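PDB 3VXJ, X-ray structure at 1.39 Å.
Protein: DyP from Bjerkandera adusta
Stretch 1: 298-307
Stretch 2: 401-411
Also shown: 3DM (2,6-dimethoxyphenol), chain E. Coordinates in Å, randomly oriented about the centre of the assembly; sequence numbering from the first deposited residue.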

# COMPACT_ATOMS: atom_id res chain seq x y z
N THR A 298 -19.14 19.74 2.89
CA THR A 298 -19.66 20.60 1.84
C THR A 298 -18.81 21.86 1.61
O THR A 298 -19.29 22.85 1.08
CB THR A 298 -21.16 20.94 2.05
OG1 THR A 298 -21.36 21.49 3.35
CG2 THR A 298 -22.03 19.69 1.90
N ASP A 299 -17.54 21.79 2.01
CA ASP A 299 -16.59 22.86 1.73
C ASP A 299 -15.19 22.26 1.78
O ASP A 299 -15.01 21.15 2.29
CB ASP A 299 -16.73 24.00 2.74
CG ASP A 299 -16.16 25.29 2.22
OD1 ASP A 299 -16.86 25.96 1.43
OD2 ASP A 299 -15.02 25.64 2.58
N GLU A 300 -14.19 23.00 1.27
CA GLU A 300 -12.82 22.48 1.19
C GLU A 300 -11.82 23.23 2.06
O GLU A 300 -10.62 22.96 1.98
CB GLU A 300 -12.34 22.43 -0.26
CG GLU A 300 -13.26 21.62 -1.13
CD GLU A 300 -12.70 21.39 -2.51
OE1 GLU A 300 -11.79 20.55 -2.63
OE2 GLU A 300 -13.21 22.01 -3.48
N THR A 301 -12.27 24.14 2.92
CA THR A 301 -11.29 24.83 3.75
C THR A 301 -10.47 23.89 4.62
O THR A 301 -9.24 23.98 4.66
CB THR A 301 -11.92 25.91 4.61
OG1 THR A 301 -12.43 26.92 3.74
CG2 THR A 301 -10.88 26.54 5.56
N ARG A 302 -11.14 22.97 5.30
CA ARG A 302 -10.39 22.08 6.19
C ARG A 302 -9.63 20.99 5.45
O ARG A 302 -8.55 20.60 5.88
CB ARG A 302 -11.31 21.49 7.26
CG ARG A 302 -11.91 22.54 8.18
CD ARG A 302 -12.67 21.95 9.36
NE ARG A 302 -11.76 21.43 10.38
CZ ARG A 302 -11.24 22.15 11.37
NH1 ARG A 302 -11.52 23.43 11.49
NH2 ARG A 302 -10.42 21.58 12.24
N CYS A 303 -10.18 20.49 4.35
CA CYS A 303 -9.53 19.44 3.54
C CYS A 303 -10.10 19.46 2.13
O CYS A 303 -11.33 19.47 1.98
CB CYS A 303 -9.78 18.06 4.17
SG CYS A 303 -8.84 16.72 3.40
N PRO A 304 -9.23 19.44 1.09
CA PRO A 304 -9.79 19.28 -0.26
C PRO A 304 -10.58 17.98 -0.42
O PRO A 304 -10.29 16.99 0.26
CB PRO A 304 -8.55 19.26 -1.17
CG PRO A 304 -7.45 19.90 -0.33
CD PRO A 304 -7.75 19.47 1.07
N PHE A 305 -11.56 17.99 -1.32
CA PHE A 305 -12.32 16.78 -1.60
C PHE A 305 -11.45 15.69 -2.22
O PHE A 305 -11.72 14.50 -2.02
CB PHE A 305 -13.50 17.06 -2.54
CG PHE A 305 -14.50 18.06 -2.00
CD1 PHE A 305 -14.98 17.97 -0.69
CD2 PHE A 305 -15.00 19.06 -2.83
CE1 PHE A 305 -15.91 18.89 -0.20
CE2 PHE A 305 -15.92 19.99 -2.34
CZ PHE A 305 -16.38 19.89 -1.04
N GLY A 306 -10.40 16.10 -2.94
CA GLY A 306 -9.55 15.19 -3.72
C GLY A 306 -8.18 14.85 -3.13
O GLY A 306 -7.36 14.25 -3.83
N ALA A 307 -7.94 15.20 -1.87
CA ALA A 307 -6.71 14.82 -1.17
C ALA A 307 -6.54 13.29 -1.13
O ALA A 307 -7.53 12.55 -1.03
CB ALA A 307 -6.70 15.39 0.23
N THR A 401 -6.22 17.10 -13.27
CA THR A 401 -6.69 18.36 -12.71
C THR A 401 -7.42 18.11 -11.40
O THR A 401 -8.31 17.25 -11.33
CB THR A 401 -7.56 19.12 -13.73
OG1 THR A 401 -6.79 19.32 -14.92
CG2 THR A 401 -8.00 20.47 -13.19
N VAL A 402 -7.02 18.84 -10.36
CA VAL A 402 -7.67 18.75 -9.05
C VAL A 402 -8.06 20.15 -8.56
O VAL A 402 -7.32 21.11 -8.74
CB VAL A 402 -6.77 18.01 -8.02
CG1 VAL A 402 -5.47 18.78 -7.76
CG2 VAL A 402 -7.52 17.73 -6.73
N GLY A 403 -9.22 20.25 -7.92
CA GLY A 403 -9.68 21.53 -7.40
C GLY A 403 -9.42 21.65 -5.91
O GLY A 403 -9.02 20.69 -5.24
N GLY A 404 -9.66 22.85 -5.39
CA GLY A 404 -9.76 23.05 -3.96
C GLY A 404 -8.50 22.99 -3.14
O GLY A 404 -8.58 23.07 -1.92
N LEU A 405 -7.33 22.89 -3.77
CA LEU A 405 -6.09 22.82 -3.00
C LEU A 405 -5.79 24.11 -2.23
O LEU A 405 -5.18 24.06 -1.16
CB LEU A 405 -4.90 22.42 -3.88
CG LEU A 405 -4.95 21.07 -4.60
CD1 LEU A 405 -3.61 20.80 -5.29
CD2 LEU A 405 -5.33 19.91 -3.67
N ASP A 406 -6.19 25.25 -2.77
CA ASP A 406 -6.06 26.52 -2.07
C ASP A 406 -7.36 26.78 -1.30
O ASP A 406 -8.39 27.07 -1.91
CB ASP A 406 -5.76 27.66 -3.05
CG ASP A 406 -5.47 28.97 -2.36
OD1 ASP A 406 -5.89 29.15 -1.20
OD2 ASP A 406 -4.83 29.85 -2.97
N PRO A 407 -7.30 26.71 0.04
CA PRO A 407 -8.52 26.87 0.82
C PRO A 407 -9.19 28.24 0.68
O PRO A 407 -10.37 28.36 0.96
CB PRO A 407 -8.04 26.66 2.26
CG PRO A 407 -6.60 27.10 2.24
CD PRO A 407 -6.10 26.63 0.90
N LEU A 408 -8.43 29.24 0.24
CA LEU A 408 -8.97 30.60 0.08
C LEU A 408 -9.38 30.89 -1.36
O LEU A 408 -9.91 31.96 -1.65
CB LEU A 408 -7.98 31.66 0.60
CG LEU A 408 -7.45 31.50 2.03
CD1 LEU A 408 -6.60 32.70 2.45
CD2 LEU A 408 -8.57 31.26 3.05
N ASN A 409 -9.11 29.94 -2.25
CA ASN A 409 -9.52 30.04 -3.66
C ASN A 409 -9.90 28.66 -4.17
O ASN A 409 -9.20 28.08 -5.00
CB ASN A 409 -8.38 30.62 -4.52
CG ASN A 409 -7.93 32.00 -4.07
OD1 ASN A 409 -6.87 32.14 -3.44
ND2 ASN A 409 -8.71 33.02 -4.38
N GLN A 410 -11.00 28.13 -3.65
CA GLN A 410 -11.31 26.70 -3.84
C GLN A 410 -11.68 26.32 -5.26
O GLN A 410 -11.51 25.17 -5.66
CB GLN A 410 -12.39 26.26 -2.85
CG GLN A 410 -11.89 26.37 -1.41
CD GLN A 410 -12.94 26.00 -0.36
OE1 GLN A 410 -13.88 25.24 -0.62
NE2 GLN A 410 -12.75 26.52 0.84
N ASN A 411 -12.15 27.30 -6.03
CA ASN A 411 -12.45 27.05 -7.44
C ASN A 411 -11.22 27.01 -8.34
O ASN A 411 -11.32 26.64 -9.50
CB ASN A 411 -13.47 28.05 -7.98
CG ASN A 411 -14.90 27.60 -7.75
OD1 ASN A 411 -15.21 26.40 -7.84
ND2 ASN A 411 -15.77 28.55 -7.47
O1 3DM E . -23.10 19.64 -1.44
C1 3DM E . -23.56 20.74 -2.11
C2 3DM E . -23.84 21.91 -1.41
O2 3DM E . -23.63 21.91 -0.06
C7 3DM E . -24.07 23.08 0.65
C3 3DM E . -24.30 23.03 -2.10
C4 3DM E . -24.49 22.98 -3.48
C5 3DM E . -24.21 21.80 -4.18
C6 3DM E . -23.74 20.67 -3.49
O3 3DM E . -23.44 19.50 -4.13
C8 3DM E . -24.07 19.30 -5.41
O HOH W 1 -10.52 18.45 -4.60

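The contact joins two mostly irregular segments of one chain, and the pair buries 417 Å² in total. Stretch 1 has no regular helix or strand; stretch 2 begins as a strand at Thr401 and continues as loop and turn. The backbones run antiparallel in register: Thr301 lies across from Pro407 (CA to CA 4.5 Å), Pro304 from Gly404 (CA to CA 5.3 Å) and Gly306 from Val402 (CA to CA 6.7 Å). No direct backbone-to-backbone hydrogen bond crosses between them, so side chains and a water do the polar work. Each partner is folded locally by a type I turn, Pro304 to Ala307 in one and Asp406 to Asn409 in the other, the second braced by Asp406 OD1 accepting from Leu408 N at 2.9 Å.

The direct hydrogen bonds across the contact both belong to Gln410, which points toward stretch 1 and uses both ends of its amide. Gln410 OE1 accepts from Glu300 N at 2.9 Å, and Gln410 NE2 donates to Asp299 OD2 at 3.0 Å. Gln410 NE2 also donates to Pro407 O at 3.0 Å within its own stretch, an almost straight bond that helps fix the orientation of the amide. Asp299 OD2 is itself shared, accepting from Thr301 N at 3.2 Å and Thr301 OG1 at 3.1 Å. One carboxylate oxygen thus gathers donors from both stretches.

Glu300 is buried and points toward stretch 2, yet its carboxylate serves its own stretch: Glu300 OE1 accepts from Phe305 N at 2.9 Å. Glu300 OE1 also lies 3.5 Å from Gly404 CA, and an ideal CB on Gly404 would sit only 2.0 Å from that Glu300 oxygen, a clash. Gly404 also has a positive phi of 73°, so conformation and space both favour glycine here.

A water bridges farther along, donating to Gly403 O at 2.8 Å and accepting weakly from Gly306 N at 2.9 Å. It links two backbone groups that do not bond directly.

Apolar packing is modest. Pro304 turns toward stretch 2, its CG 4.0 Å from Leu405 CD2 and 3.7 Å from Gly404 O; Leu405 starts away from stretch 1, but the end of its side chain comes nearer. At Gly306 the missing side chain matters again: its CA lies 4.4 Å from Val402 CG2, and an ideal CB would be a tight 3.1 Å from that methyl.

The rules to read here are economical: one amide with both ends engaged, a shared carboxylate oxygen, and glycines where the chains need room.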